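Local coordinates for putative ketosteroid isomerase (Parabacteroides distasonis ATCC 8503, PDB 3KE7), which is a putative ketosteroid isomerase with a SnoaL-like domain and probably acts on, or at least binds, a small hydrophobic molecule, at the interface of chains A and B. Coordinates in Å, arbitrary orientation; residue numbers count along the deposited sequence, not the author numbering. Chains: chain A/B, Putative ketosteroid isomerase.

Contact 1: the interface of chains A and B. Residues chain A 51-53, 55; chain B 78-79, 94.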
loop_
_atom_site.group_PDB
_atom_site.type_symbol
_atom_site.label_atom_id
_atom_site.label_comp_id
_atom_site.label_asym_id
_atom_site.label_seq_id
_atom_site.Cartn_x
_atom_site.Cartn_y
_atom_site.Cartn_z
ATOM N N GLU A 51 -3.333 1.953 16.124
ATOM C CA GLU A 51 -4.481 1.070 16.125
ATOM C C GLU A 51 -5.224 1.079 14.776
ATOM O O GLU A 51 -5.711 0.041 14.314
ATOM C CB GLU A 51 -5.405 1.461 17.241
ATOM C CG GLU A 51 -6.528 0.478 17.400
ATOM C CD GLU A 51 -7.562 0.906 18.422
ATOM O OE1 GLU A 51 -7.200 1.531 19.457
ATOM O OE2 GLU A 51 -8.772 0.600 18.179
ATOM N N THR A 52 -5.324 2.261 14.160
ATOM C CA THR A 52 -5.943 2.439 12.863
ATOM C C THR A 52 -5.106 3.435 12.087
ATOM O O THR A 52 -4.296 4.179 12.653
ATOM C CB THR A 52 -7.405 2.942 12.921
ATOM O OG1 THR A 52 -7.461 4.242 13.512
ATOM C CG2 THR A 52 -8.309 1.978 13.684
ATOM N N LYS A 53 -5.337 3.505 10.790
ATOM C CA LYS A 53 -4.567 4.402 9.944
ATOM C C LYS A 53 -4.768 5.878 10.279
ATOM O O LYS A 53 -5.857 6.327 10.672
ATOM C CB LYS A 53 -4.950 4.164 8.483
ATOM C CG LYS A 53 -6.348 4.615 8.066
ATOM C CD LYS A 53 -6.794 3.782 6.880
ATOM C CE LYS A 53 -8.077 4.299 6.313
ATOM N NZ LYS A 53 -9.130 4.446 7.362
ATOM N N GLU A 55 -5.102 9.647 8.884
ATOM C CA GLU A 55 -5.740 10.207 7.698
ATOM C C GLU A 55 -5.554 11.698 7.665
ATOM O O GLU A 55 -5.994 12.394 8.566
ATOM C CB GLU A 55 -7.233 9.873 7.700
ATOM C CG GLU A 55 -7.508 8.359 7.837
ATOM C CD GLU A 55 -8.971 8.009 7.966
ATOM O OE1 GLU A 55 -9.826 8.835 7.612
ATOM O OE2 GLU A 55 -9.265 6.912 8.469
ATOM N N ILE B 78 -13.264 -1.358 8.956
ATOM C CA ILE B 78 -13.233 -0.137 9.693
ATOM C C ILE B 78 -12.718 1.043 8.881
ATOM O O ILE B 78 -11.600 0.967 8.346
ATOM C CB ILE B 78 -12.330 -0.363 10.932
ATOM C CG1 ILE B 78 -12.939 -1.462 11.830
ATOM C CG2 ILE B 78 -12.125 0.913 11.699
ATOM C CD1 ILE B 78 -11.965 -2.090 12.818
ATOM N N ARG B 79 -13.564 2.068 8.711
ATOM C CA ARG B 79 -13.257 3.330 7.986
ATOM C C ARG B 79 -12.588 3.114 6.613
ATOM O O ARG B 79 -11.584 3.665 6.313
ATOM C CB ARG B 79 -12.398 4.262 8.834
ATOM C CG ARG B 79 -12.953 4.553 10.255
ATOM C CD ARG B 79 -12.395 5.878 10.847
ATOM N NE ARG B 79 -10.950 6.047 10.625
ATOM C CZ ARG B 79 -9.983 5.562 11.399
ATOM N NH1 ARG B 79 -10.262 4.879 12.479
ATOM N NH2 ARG B 79 -8.714 5.734 11.056
ATOM N N ASN B 94 -9.005 -0.846 8.055
ATOM C CA ASN B 94 -8.688 -1.757 9.106
ATOM C C ASN B 94 -9.748 -2.844 9.093
ATOM O O ASN B 94 -10.878 -2.599 8.616
ATOM C CB ASN B 94 -8.589 -1.016 10.446
ATOM C CG ASN B 94 -7.317 -0.234 10.541
ATOM O OD1 ASN B 94 -7.276 0.954 10.233
ATOM N ND2 ASN B 94 -6.222 -0.950 10.819
HETATM O O HOH W 1 -9.302 2.414 9.199
#
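Two torsions set up the meeting of A:Thr52 with B:Arg79. The threonine hydroxyl OG1 lies between its own backbone N and carbonyl carbon (chi1 63°), and the arginine chain bends at chi3 (-44°), which turns its guanidinium across the chain boundary. The two side chains cross at roughly a right angle, and OG1 lies in the guanidinium plane, gripped end-on: NH1 of B:Arg79 donates to OG1 of A:Thr52 over 3.1 Å, and NH2 donates to the same oxygen. The neighbouring edge of the guanidinium takes A:Glu55. NE and NH2 of B:Arg79 both reach its carboxylate oxygen OE2, with NE to OE2 at 2.9 Å in a salt bridge. The carboxylate and guanidinium planes are 34° apart, and NH2 meets OE2 from above the carboxylate plane. The ammonium of A:Lys53 joins on the same oxygen, NZ to OE2 of A:Glu55 being 2.7 Å, so three donors converge there and should favour the charged carboxylate. A:Lys53 runs antiparallel to the arginine side chain, and its bend at chi4 lets NZ also donate to the backbone O of B:Arg79 at 2.8 Å. A water over the centre of the guanidinium face links NZ of A:Lys53, 2.7 Å from the water oxygen, with OD1 of B:Asn94 and the backbone O of B:Ile78. The amide oxygen of B:Asn94 additionally receives the backbone N of A:Lys53 on a lone pair in the carbonyl plane, N to OD1 being 3.3 Å. The lysine and arginine thus share one carboxylate, while side-chain and backbone acceptors hold their nitrogens in place. In the fold, the A side is the loop at A:Thr52 and A:Lys53 together with strand 54-55, which holds A:Glu55 and precedes helix 57-67; the B side combines the end of strand 74-78, the junction at B:Arg79 before strand 80-85, and strand 88-99.

Contact 2: the interface of chains A and B. Residues chain A 92, 107-109, 128; chain B 46, 124, 126.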
loop_
_atom_site.group_PDB
_atom_site.type_symbol
_atom_site.label_atom_id
_atom_site.label_comp_id
_atom_site.label_asym_id
_atom_site.label_seq_id
_atom_site.Cartn_x
_atom_site.Cartn_y
_atom_site.Cartn_z
ATOM N N THR A 92 6.895 -0.624 -3.925
ATOM C CA THR A 92 6.944 -1.650 -2.912
ATOM C C THR A 92 8.375 -2.130 -2.714
ATOM O O THR A 92 9.151 -2.244 -3.682
ATOM C CB THR A 92 6.026 -2.822 -3.263
ATOM O OG1 THR A 92 6.334 -3.323 -4.580
ATOM C CG2 THR A 92 4.522 -2.451 -3.161
ATOM N N ASN A 107 8.542 -4.209 5.589
ATOM C CA ASN A 107 7.741 -4.206 4.358
ATOM C C ASN A 107 7.236 -2.810 4.151
ATOM O O ASN A 107 6.809 -2.150 5.132
ATOM C CB ASN A 107 6.500 -5.080 4.559
ATOM C CG ASN A 107 6.817 -6.505 4.884
ATOM O OD1 ASN A 107 7.595 -7.157 4.216
ATOM N ND2 ASN A 107 6.134 -7.032 5.907
ATOM N N CYS A 108 7.225 -2.325 2.918
ATOM C CA CYS A 108 6.697 -1.006 2.653
ATOM C C CYS A 108 5.955 -0.920 1.336
ATOM O O CYS A 108 6.435 -1.384 0.316
ATOM C CB CYS A 108 7.811 0.038 2.639
ATOM S SG CYS A 108 7.206 1.755 2.492
ATOM N N THR A 109 4.797 -0.268 1.386
ATOM C CA THR A 109 4.078 0.161 0.178
ATOM C C THR A 109 3.890 1.661 0.251
ATOM O O THR A 109 3.275 2.172 1.201
ATOM C CB THR A 109 2.684 -0.460 0.121
ATOM O OG1 THR A 109 2.839 -1.870 0.159
ATOM C CG2 THR A 109 1.910 -0.021 -1.187
ATOM N N SER A 128 5.140 -2.100 7.595
ATOM C CA SER A 128 4.935 -3.226 8.532
ATOM C C SER A 128 6.218 -3.972 8.764
ATOM O O SER A 128 7.131 -3.883 7.958
ATOM C CB SER A 128 3.850 -4.170 8.048
ATOM O OG SER A 128 4.152 -4.872 6.863
ATOM N N PHE B 46 2.176 -8.492 0.238
ATOM C CA PHE B 46 2.784 -8.649 1.530
ATOM C C PHE B 46 1.764 -9.156 2.547
ATOM O O PHE B 46 0.609 -8.744 2.547
ATOM C CB PHE B 46 3.229 -7.305 2.143
ATOM C CG PHE B 46 4.240 -6.502 1.383
ATOM C CD1 PHE B 46 5.612 -6.644 1.611
ATOM C CD2 PHE B 46 3.843 -5.491 0.530
ATOM C CE1 PHE B 46 6.551 -5.783 1.008
ATOM C CE2 PHE B 46 4.834 -4.662 -0.078
ATOM C CZ PHE B 46 6.137 -4.807 0.183
ATOM N N GLN B 124 -1.680 -4.575 -6.059
ATOM C CA GLN B 124 -0.864 -4.573 -4.846
ATOM C C GLN B 124 -1.722 -4.829 -3.639
ATOM O O GLN B 124 -2.785 -4.230 -3.491
ATOM C CB GLN B 124 -0.138 -3.223 -4.680
ATOM C CG GLN B 124 0.897 -3.187 -3.564
ATOM C CD GLN B 124 0.396 -3.034 -2.133
ATOM O OE1 GLN B 124 1.152 -3.305 -1.230
ATOM N NE2 GLN B 124 -0.894 -2.582 -1.932
ATOM N N HIS B 126 -1.219 -5.261 0.708
ATOM C CA HIS B 126 -0.387 -5.213 1.906
ATOM C C HIS B 126 -1.277 -5.421 3.118
ATOM O O HIS B 126 -2.066 -4.552 3.478
ATOM C CB HIS B 126 0.354 -3.863 2.017
ATOM C CG HIS B 126 1.495 -3.847 3.012
ATOM N ND1 HIS B 126 2.621 -3.057 2.814
ATOM C CD2 HIS B 126 1.652 -4.434 4.230
ATOM C CE1 HIS B 126 3.418 -3.185 3.876
ATOM N NE2 HIS B 126 2.887 -4.055 4.714
#
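Across the boundary the imidazole of B:His126 presents its rim to A:Ser128 and A:Thr109, with OG of A:Ser128, the backbone O of A:Asn107 and the backbone N of A:Thr109 spaced round its edge in the ring plane. One face of this ring carries CB of B:Phe46 from its own chain, and CE1 of the imidazole in turn lies over a face of the phenyl ring, toward its rim. OE1 of B:Gln124 is at the phenyl edge. A:Asn107 slides past B:Phe46 in the opposite direction, its amide plane inclined 53° to the ring and its CB 3.5 Å from CD1 of B:Phe46. Both imidazole nitrogens are engaged by hydroxyls: NE2 of B:His126 is 2.6 Å from OG of A:Ser128, and ND1 of B:His126 is 2.9 Å from OG1 of A:Thr109. The donor in either pair is not settled by the coordinates. The threonine hydroxyl also donates to B:Gln124, OG1 to OE1 at 2.6 Å; it comes from above the carbonyl plane, 47° out of it. If that proton is spent on the glutamine, ND1 would be expected to supply the hydrogen to OG1. B:His126 has CG anti to its backbone N (chi1 -165°), which carries the ring between the two hydroxyls. Behind the serine, ND2 of A:Asn107 donates to OG of A:Ser128 at 3.1 Å, nearly in the amide plane, and steadies it as a second-shell support. The methyl groups give the apolar side: CG2 of A:Thr92 packs on CG of B:Gln124 at 3.7 Å, and CG2 of A:Thr109 lies against the glutamine amide carbon. Together the strand residues form a mixed polar and aromatic patch that, with its symmetry twin, joins strands of the two chains and probably supports a dimer, although the structure alone does not prove that the pair persists in solution.

Contact 1 and contact 2 lie about 16 Å apart, measured between the centres of their C-alpha atoms, within one two-fold interface, so each recurs with the chains exchanged. Strand 88-99 enters both, giving its chain B copy to contact 1 and its chain A copy to contact 2. Contact 1 otherwise draws on a loop and strand ends and is dominated by charge, whereas contact 2 lies wholly on strands, pairing hydroxyls and an imidazole beside an aromatic ring. Loop anchoring and sheet packing thus reinforce one pairing of chains, consistent with a dimer.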